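DNA-binding protein Sso10a-2 (Sulfolobus solfataricus, PDB 4HW0) binds DNA, probably through its winged-helix domain, and is thought to take part in compacting and organising the archaeal chromatin. Local coordinates at residues M11-D16 and Q42-Q47; L54-E59 and K63-T68. All coordinates share one frame; numbering follows the deposited sequence.

Contact 1. Residues M11-D16 and Q42-Q47; sequences MEIMFD and QKYLDQ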
HETATM    1  N   MSE A  11     -12.602  -0.685   5.526  1.00 35.73           N
HETATM    2  CA  MSE A  11     -11.868   0.125   6.484  1.00 34.48           C
HETATM    3  C   MSE A  11     -12.305   1.559   6.252  1.00 32.90           C
HETATM    4  O   MSE A  11     -12.662   2.325   7.162  1.00 33.02           O
HETATM    5  CB  MSE A  11     -10.321  -0.035   6.443  1.00 35.50           C
HETATM    6  CG  MSE A  11      -9.954  -1.267   7.261  1.00 38.31           C
HETATM    7 SE   MSE A  11      -7.978  -1.379   7.241  0.82 35.65          SE
HETATM    8  CE  MSE A  11      -7.812  -3.209   8.060  1.00 50.67           C
ATOM      9  N   GLU A  12     -12.298   1.946   5.022  1.00 31.08           N
ATOM     10  CA  GLU A  12     -12.652   3.278   4.693  1.00 30.60           C
ATOM     11  C   GLU A  12     -14.097   3.661   4.961  1.00 29.65           C
ATOM     12  O   GLU A  12     -14.387   4.791   5.307  1.00 29.28           O
ATOM     13  CB  GLU A  12     -12.286   3.527   3.268  1.00 32.24           C
ATOM     14  CG  GLU A  12     -12.476   4.962   2.878  1.00 34.63           C
ATOM     15  CD  GLU A  12     -11.784   5.256   1.546  1.00 37.04           C
ATOM     16  OE1 GLU A  12     -11.187   4.320   0.898  1.00 33.64           O
ATOM     17  OE2 GLU A  12     -11.884   6.433   1.198  1.00 38.51           O
ATOM     18  N   ILE A  13     -15.030   2.743   4.753  1.00 28.78           N
ATOM     19  CA  ILE A  13     -16.397   3.049   5.117  1.00 28.90           C
ATOM     20  C   ILE A  13     -16.479   3.278   6.597  1.00 26.05           C
ATOM     21  O   ILE A  13     -17.154   4.133   7.075  1.00 24.03           O
ATOM     22  CB  ILE A  13     -17.350   1.906   4.626  1.00 32.35           C
ATOM     23  CG1 ILE A  13     -17.491   2.006   3.117  1.00 34.98           C
ATOM     24  CG2 ILE A  13     -18.754   2.051   5.200  1.00 33.05           C
ATOM     25  CD1 ILE A  13     -18.058   0.753   2.469  1.00 37.77           C
HETATM   26  N   MSE A  14     -15.822   2.397   7.363  1.00 25.10           N
HETATM   27  CA  MSE A  14     -15.835   2.565   8.804  1.00 25.30           C
HETATM   28  C   MSE A  14     -15.307   3.903   9.218  1.00 25.04           C
HETATM   29  O   MSE A  14     -15.823   4.544  10.122  1.00 25.68           O
HETATM   30  CB  MSE A  14     -15.021   1.430   9.456  1.00 24.93           C
HETATM   31  CG  MSE A  14     -15.651   0.096   9.341  1.00 25.59           C
HETATM   32 SE   MSE A  14     -14.596  -1.248  10.361  1.00 29.41          SE
HETATM   33  CE  MSE A  14     -16.032  -2.420  10.865  1.00 29.47           C
ATOM     34  N   PHE A  15     -14.229   4.344   8.597  1.00 26.47           N
ATOM     35  CA  PHE A  15     -13.668   5.657   8.870  1.00 25.59           C
ATOM     36  C   PHE A  15     -14.692   6.727   8.594  1.00 27.65           C
ATOM     37  O   PHE A  15     -14.864   7.649   9.398  1.00 25.89           O
ATOM     38  CB  PHE A  15     -12.387   5.915   8.065  1.00 28.01           C
ATOM     39  CG  PHE A  15     -11.871   7.324   8.145  1.00 29.57           C
ATOM     40  CD1 PHE A  15     -11.277   7.781   9.282  1.00 31.46           C
ATOM     41  CD2 PHE A  15     -11.975   8.180   7.088  1.00 34.66           C
ATOM     42  CE1 PHE A  15     -10.805   9.102   9.402  1.00 33.85           C
ATOM     43  CE2 PHE A  15     -11.434   9.461   7.147  1.00 37.45           C
ATOM     44  CZ  PHE A  15     -10.870   9.937   8.335  1.00 36.77           C
ATOM     45  N   ASP A  16     -15.350   6.611   7.446  1.00 27.79           N
ATOM     46  CA  ASP A  16     -16.371   7.614   7.075  1.00 30.74           C
ATOM     47  C   ASP A  16     -17.577   7.638   8.013  1.00 28.77           C
ATOM     48  O   ASP A  16     -18.101   8.663   8.317  1.00 28.83           O
ATOM     49  CB  ASP A  16     -16.795   7.421   5.629  1.00 33.61           C
ATOM     50  CG  ASP A  16     -15.711   7.906   4.635  1.00 37.72           C
ATOM     51  OD1 ASP A  16     -15.000   8.876   4.980  1.00 38.46           O
ATOM     52  OD2 ASP A  16     -15.570   7.307   3.550  1.00 36.70           O
ATOM     53  N   GLN A  42     -26.632  -0.151   8.200  1.00 29.80           N
ATOM     54  CA  GLN A  42     -27.058  -1.103   9.246  1.00 32.32           C
ATOM     55  C   GLN A  42     -25.980  -2.172   9.496  1.00 30.57           C
ATOM     56  O   GLN A  42     -25.623  -2.521  10.671  1.00 27.23           O
ATOM     57  CB  GLN A  42     -28.365  -1.772   8.775  1.00 38.40           C
ATOM     58  CG  GLN A  42     -29.342  -1.965   9.830  1.00 47.61           C
ATOM     59  CD  GLN A  42     -29.583  -0.650  10.509  1.00 56.64           C
ATOM     60  OE1 GLN A  42     -29.635  -0.575  11.736  1.00 65.24           O
ATOM     61  NE2 GLN A  42     -29.662   0.418   9.715  1.00 63.33           N
ATOM     62  N   LYS A  43     -25.448  -2.710   8.400  1.00 29.98           N
ATOM     63  CA  LYS A  43     -24.403  -3.732   8.553  1.00 32.44           C
ATOM     64  C   LYS A  43     -23.142  -3.211   9.297  1.00 30.61           C
ATOM     65  O   LYS A  43     -22.595  -3.841  10.237  1.00 27.98           O
ATOM     66  CB  LYS A  43     -24.013  -4.211   7.178  1.00 35.97           C
ATOM     67  CG  LYS A  43     -22.903  -5.232   7.254  1.00 39.27           C
ATOM     68  CD  LYS A  43     -22.236  -5.516   5.940  1.00 46.45           C
ATOM     69  CE  LYS A  43     -21.250  -6.674   6.071  1.00 52.29           C
ATOM     70  NZ  LYS A  43     -20.889  -7.151   4.713  1.00 56.18           N
ATOM     71  N   TYR A  44     -22.604  -2.096   8.812  1.00 28.97           N
ATOM     72  CA  TYR A  44     -21.409  -1.524   9.430  1.00 29.99           C
ATOM     73  C   TYR A  44     -21.595  -1.007  10.812  1.00 26.67           C
ATOM     74  O   TYR A  44     -20.705  -1.181  11.652  1.00 26.44           O
ATOM     75  CB  TYR A  44     -20.871  -0.372   8.573  1.00 34.19           C
ATOM     76  CG  TYR A  44     -20.134  -0.910   7.394  1.00 41.37           C
ATOM     77  CD1 TYR A  44     -20.792  -1.330   6.247  1.00 44.49           C
ATOM     78  CD2 TYR A  44     -18.770  -0.972   7.427  1.00 52.20           C
ATOM     79  CE1 TYR A  44     -20.111  -1.812   5.169  1.00 50.03           C
ATOM     80  CE2 TYR A  44     -18.065  -1.431   6.348  1.00 55.37           C
ATOM     81  CZ  TYR A  44     -18.736  -1.846   5.220  1.00 56.27           C
ATOM     82  OH  TYR A  44     -17.995  -2.339   4.185  1.00 67.25           O
ATOM     83  N   LEU A  45     -22.718  -0.357  11.082  1.00 25.05           N
ATOM     84  CA  LEU A  45     -22.988   0.087  12.439  1.00 24.73           C
ATOM     85  C   LEU A  45     -22.948  -1.102  13.383  1.00 25.48           C
ATOM     86  O   LEU A  45     -22.441  -0.976  14.471  1.00 24.48           O
ATOM     87  CB  LEU A  45     -24.292   0.790  12.541  1.00 25.35           C
ATOM     88  CG  LEU A  45     -24.286   2.183  11.883  1.00 24.74           C
ATOM     89  CD1 LEU A  45     -25.703   2.662  11.706  1.00 26.91           C
ATOM     90  CD2 LEU A  45     -23.487   3.164  12.703  1.00 23.40           C
ATOM     91  N   ASP A  46     -23.582  -2.189  12.980  1.00 25.86           N
ATOM     92  CA  ASP A  46     -23.622  -3.350  13.836  1.00 28.10           C
ATOM     93  C   ASP A  46     -22.237  -3.946  14.124  1.00 26.13           C
ATOM     94  O   ASP A  46     -21.912  -4.255  15.264  1.00 27.95           O
ATOM     95  CB  ASP A  46     -24.521  -4.428  13.297  1.00 31.02           C
ATOM     96  CG  ASP A  46     -24.658  -5.576  14.363  1.00 35.25           C
ATOM     97  OD1 ASP A  46     -25.126  -5.307  15.527  1.00 36.38           O
ATOM     98  OD2 ASP A  46     -24.178  -6.674  14.088  1.00 41.07           O
ATOM     99  N   GLN A  47     -21.415  -4.003  13.096  1.00 25.48           N
ATOM    100  CA  GLN A  47     -20.029  -4.361  13.222  1.00 25.38           C
ATOM    101  C   GLN A  47     -19.235  -3.458  14.174  1.00 24.61           C
ATOM    102  O   GLN A  47     -18.506  -3.949  15.044  1.00 23.88           O
ATOM    103  CB  GLN A  47     -19.356  -4.459  11.891  1.00 25.66           C
ATOM    104  CG  GLN A  47     -19.903  -5.622  11.039  1.00 27.17           C
ATOM    105  CD  GLN A  47     -19.019  -5.869   9.860  1.00 30.71           C
ATOM    106  OE1 GLN A  47     -18.300  -4.942   9.416  1.00 36.90           O
ATOM    107  NE2 GLN A  47     -19.145  -7.042   9.242  1.00 33.06           N
TER
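In the three-helix core of the winged-helix domain, helix 10-18 meets helix 38-50 where Ile-13 and Met-14 pack against Tyr-44. The short segments cross at -83°, nearly perpendicular, with their axes 10.5 Å apart, a spacing that an aromatic ring can bridge. Ile-13 lays CG2 over the centre of the Tyr-44 ring as a CH-pi contact, 3.7 Å from CG2 to the ring centroid. A beta-branched residue suits this place: CG2, anti to the backbone N (chi1 of CG1 -73°), takes the face, while CD1 reaches Tyr-44 OH at 3.5 Å. Met-14, a selenomethionine, comes to the ring edge instead, its CG 3.8 Å from Tyr-44 CD2. Its flexible chain then carries CE to Gln-47, 3.7 Å from OE1, and the same side chain also packs on Ile-78 and on Leu-99 of the second subunit. Tyr-44 OH is hydrogen-bonded to Thr-10 OG1, so the ring packs while its hydroxyl is satisfied. With an alanine here instead of Tyr-44, Ile-13 CG2 would probably lose its aromatic platform and Thr-10 OG1 this hydroxyl partner. Packing of the first helix across the third belongs to the three-helix core of a winged-helix domain.

Contact 2. Residues L54-E59 and K63-T68; sequences LNIKTE and KIYEIT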
ATOM      1  N   LEU A  54     -18.386   1.783  18.737  1.00 25.61           N
ATOM      2  CA  LEU A  54     -19.586   2.565  19.029  1.00 25.93           C
ATOM      3  C   LEU A  54     -20.412   1.877  20.138  1.00 27.51           C
ATOM      4  O   LEU A  54     -20.486   0.683  20.173  1.00 26.19           O
ATOM      5  CB  LEU A  54     -20.479   2.661  17.766  1.00 25.28           C
ATOM      6  CG  LEU A  54     -19.946   3.357  16.544  1.00 25.35           C
ATOM      7  CD1 LEU A  54     -20.940   3.265  15.398  1.00 25.45           C
ATOM      8  CD2 LEU A  54     -19.608   4.824  16.905  1.00 26.74           C
ATOM      9  N   ASN A  55     -21.016   2.673  21.008  1.00 29.58           N
ATOM     10  CA  ASN A  55     -22.126   2.254  21.874  1.00 31.61           C
ATOM     11  C   ASN A  55     -23.463   2.659  21.251  1.00 30.82           C
ATOM     12  O   ASN A  55     -23.535   3.658  20.543  1.00 31.27           O
ATOM     13  CB  ASN A  55     -22.058   2.893  23.240  1.00 34.36           C
ATOM     14  CG  ASN A  55     -20.860   2.421  24.042  1.00 37.42           C
ATOM     15  OD1 ASN A  55     -20.432   1.272  23.927  1.00 39.12           O
ATOM     16  ND2 ASN A  55     -20.267   3.333  24.785  1.00 37.83           N
ATOM     17  N   ILE A  56     -24.491   1.859  21.480  1.00 30.51           N
ATOM     18  CA  ILE A  56     -25.789   2.135  20.915  1.00 33.74           C
ATOM     19  C   ILE A  56     -26.800   2.366  22.039  1.00 35.09           C
ATOM     20  O   ILE A  56     -26.801   1.662  23.041  1.00 32.48           O
ATOM     21  CB  ILE A  56     -26.219   1.002  19.969  1.00 35.01           C
ATOM     22  CG1 ILE A  56     -27.504   1.378  19.235  1.00 37.20           C
ATOM     23  CG2 ILE A  56     -26.309  -0.332  20.694  1.00 35.78           C
ATOM     24  CD1 ILE A  56     -27.954   0.307  18.257  1.00 39.05           C
ATOM     25  N   LYS A  57     -27.631   3.361  21.840  1.00 33.99           N
ATOM     26  CA  LYS A  57     -28.729   3.715  22.737  1.00 38.21           C
ATOM     27  C   LYS A  57     -29.959   3.925  21.871  1.00 37.37           C
ATOM     28  O   LYS A  57     -29.823   4.219  20.699  1.00 33.09           O
ATOM     29  CB  LYS A  57     -28.458   5.062  23.404  1.00 43.47           C
ATOM     30  CG  LYS A  57     -27.448   4.956  24.511  1.00 51.30           C
ATOM     31  CD  LYS A  57     -27.293   6.262  25.279  1.00 65.47           C
ATOM     32  CE  LYS A  57     -26.223   6.004  26.360  1.00 73.00           C
ATOM     33  NZ  LYS A  57     -25.559   7.244  26.855  1.00 78.03           N
ATOM     34  N   THR A  58     -31.138   3.838  22.475  1.00 34.97           N
ATOM     35  CA  THR A  58     -32.354   4.363  21.851  1.00 36.57           C
ATOM     36  C   THR A  58     -32.846   5.498  22.700  1.00 36.85           C
ATOM     37  O   THR A  58     -32.998   5.354  23.894  1.00 33.50           O
ATOM     38  CB  THR A  58     -33.418   3.262  21.723  1.00 37.77           C
ATOM     39  OG1 THR A  58     -32.849   2.175  21.013  1.00 35.56           O
ATOM     40  CG2 THR A  58     -34.653   3.752  20.998  1.00 40.35           C
ATOM     41  N   GLU A  59     -33.116   6.632  22.060  1.00 38.38           N
ATOM     42  CA  GLU A  59     -33.631   7.839  22.706  1.00 44.24           C
ATOM     43  C   GLU A  59     -34.666   8.404  21.752  1.00 45.84           C
ATOM     44  O   GLU A  59     -34.379   8.509  20.534  1.00 39.48           O
ATOM     45  CB  GLU A  59     -32.532   8.868  22.963  1.00 49.09           C
ATOM     46  CG  GLU A  59     -31.250   8.283  23.542  1.00 60.58           C
ATOM     47  CD  GLU A  59     -30.302   9.339  24.110  1.00 70.91           C
ATOM     48  OE1 GLU A  59     -29.961  10.284  23.353  1.00 74.33           O
ATOM     49  OE2 GLU A  59     -29.886   9.197  25.298  1.00 77.20           O
ATOM     50  N   LYS A  63     -32.358   5.238  17.188  1.00 38.70           N
ATOM     51  CA  LYS A  63     -31.042   4.717  17.542  1.00 39.82           C
ATOM     52  C   LYS A  63     -29.991   5.824  17.510  1.00 38.80           C
ATOM     53  O   LYS A  63     -29.996   6.665  16.600  1.00 34.16           O
ATOM     54  CB  LYS A  63     -30.684   3.539  16.674  1.00 43.87           C
ATOM     55  CG  LYS A  63     -31.705   2.432  16.872  1.00 51.17           C
ATOM     56  CD  LYS A  63     -31.114   1.069  16.696  1.00 60.66           C
ATOM     57  CE  LYS A  63     -32.138   0.054  16.169  1.00 69.06           C
ATOM     58  NZ  LYS A  63     -31.574  -0.821  15.078  1.00 72.66           N
ATOM     59  N   ILE A  64     -29.202   5.915  18.576  1.00 34.42           N
ATOM     60  CA  ILE A  64     -28.139   6.900  18.676  1.00 36.25           C
ATOM     61  C   ILE A  64     -26.879   6.151  18.979  1.00 35.55           C
ATOM     62  O   ILE A  64     -26.877   5.294  19.883  1.00 33.86           O
ATOM     63  CB  ILE A  64     -28.378   7.897  19.811  1.00 42.39           C
ATOM     64  CG1 ILE A  64     -29.618   8.740  19.522  1.00 48.17           C
ATOM     65  CG2 ILE A  64     -27.177   8.806  20.027  1.00 43.39           C
ATOM     66  CD1 ILE A  64     -29.652   9.396  18.134  1.00 49.40           C
ATOM     67  N   TYR A  65     -25.835   6.429  18.213  1.00 31.74           N
ATOM     68  CA  TYR A  65     -24.553   5.771  18.402  1.00 31.10           C
ATOM     69  C   TYR A  65     -23.538   6.758  18.947  1.00 31.58           C
ATOM     70  O   TYR A  65     -23.573   7.986  18.643  1.00 31.53           O
ATOM     71  CB  TYR A  65     -24.081   5.182  17.090  1.00 30.03           C
ATOM     72  CG  TYR A  65     -24.995   4.161  16.498  1.00 29.71           C
ATOM     73  CD1 TYR A  65     -26.059   4.549  15.678  1.00 29.97           C
ATOM     74  CD2 TYR A  65     -24.767   2.814  16.677  1.00 29.46           C
ATOM     75  CE1 TYR A  65     -26.892   3.609  15.121  1.00 30.47           C
ATOM     76  CE2 TYR A  65     -25.598   1.866  16.107  1.00 28.87           C
ATOM     77  CZ  TYR A  65     -26.666   2.268  15.365  1.00 29.44           C
ATOM     78  OH  TYR A  65     -27.504   1.302  14.808  1.00 29.96           O
ATOM     79  N   GLU A  66     -22.707   6.285  19.838  1.00 29.76           N
ATOM     80  CA  GLU A  66     -21.696   7.147  20.421  1.00 32.28           C
ATOM     81  C   GLU A  66     -20.363   6.540  20.269  1.00 28.83           C
ATOM     82  O   GLU A  66     -20.191   5.382  20.629  1.00 28.39           O
ATOM     83  CB  GLU A  66     -21.855   7.312  21.913  1.00 38.11           C
ATOM     84  CG  GLU A  66     -23.071   8.042  22.285  1.00 49.97           C
ATOM     85  CD  GLU A  66     -23.228   8.060  23.828  1.00 61.49           C
ATOM     86  OE1 GLU A  66     -22.188   7.823  24.553  1.00 63.26           O
ATOM     87  OE2 GLU A  66     -24.385   8.321  24.279  1.00 63.74           O
ATOM     88  N   ILE A  67     -19.394   7.316  19.837  1.00 28.32           N
ATOM     89  CA  ILE A  67     -18.065   6.770  19.612  1.00 27.62           C
ATOM     90  C   ILE A  67     -17.442   6.564  20.967  1.00 29.66           C
ATOM     91  O   ILE A  67     -17.653   7.373  21.873  1.00 27.09           O
ATOM     92  CB  ILE A  67     -17.191   7.657  18.730  1.00 28.43           C
ATOM     93  CG1 ILE A  67     -15.960   6.882  18.190  1.00 26.81           C
ATOM     94  CG2 ILE A  67     -16.821   8.971  19.408  1.00 29.64           C
ATOM     95  CD1 ILE A  67     -15.256   7.639  17.041  1.00 26.53           C
ATOM     96  N   THR A  68     -16.697   5.476  21.080  1.00 28.38           N
ATOM     97  CA  THR A  68     -15.994   5.149  22.303  1.00 29.26           C
ATOM     98  C   THR A  68     -14.526   5.532  22.160  1.00 30.15           C
ATOM     99  O   THR A  68     -14.040   5.888  21.082  1.00 27.80           O
ATOM    100  CB  THR A  68     -16.047   3.664  22.568  1.00 28.57           C
ATOM    101  OG1 THR A  68     -15.318   2.965  21.565  1.00 27.53           O
ATOM    102  CG2 THR A  68     -17.502   3.159  22.543  1.00 28.82           C
TER
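Lys-63, near the start of the returning strand of a beta hairpin, faces Thr-58 in a non-hydrogen-bonded pair; its aliphatic CD lies 3.6 Å from Ile-56 CD1, so the long chain gives methylenes to the packing before its ammonium leads away. Ile-64 pairs with Lys-57 through two backbone bonds, Ile-64 N to Lys-57 O (2.8 Å) and Lys-57 N to Ile-64 O (2.9 Å). Tyr-65 turns to the other face, where Ile-56 runs alongside its ring. With CG1 anti to the backbone N (chi1 -173°), Ile-56 brings CD1 to 3.6 Å from Tyr-65 CE2, while CG1 makes an off-centre CH-pi contact with the ring and Leu-54 CD1 approaches Tyr-65 CB. The bulk of Leu-54 and Tyr-65 suits their places, since both also pack on Leu-45 of helix 38-50. Glu-66 returns to the face of Asn-55 and Lys-57. Its backbone makes the second pair of bonds, with Asn-55, and its carboxylate takes a salt bridge diagonally across the strands: Lys-57 NZ meets OE2 on the syn side at 3.0 Å, 26° out of the carboxylate plane. Ile-67 lies opposite Leu-54, whose CD2 is 3.7 Å from Ile-67 CA. Thr-68, just past the strand, sets CG2 3.6 Å from Asn-55 ND2, while its OG1 bonds to Gly-52 O and, as the N-cap of helix 69-98, to Gly-71 N. With Leu-54, Tyr-65 and Ile-67 packed on helices 10-18 and 38-50, and Asn-55, Ile-64 and the Lys-57–Glu-66 pair on the other face, this antiparallel hairpin is the wing of a winged-helix domain.

Overall arrangement
From the N terminus, helix 10-18 supplies the first side of contact 1, and the chain passes through strand 24-25 and helix 27-34 before helix 38-50 closes that loop. Contact 2 follows in series, neither nested in nor crossing the first: strand 54-59 comes directly after helix 38-50, and a tight turn brings back 63-68, which leads into the long helix 69-98. The centres lie about 14 Å apart, yet the two meet through Leu-45, whose CD2 is 3.7 Å from Leu-54 CD1 and whose CD1 is 3.7 Å from Tyr-65 CE1. Helix 38-50 thus joins the helical core to the hairpin within one winged-helix domain.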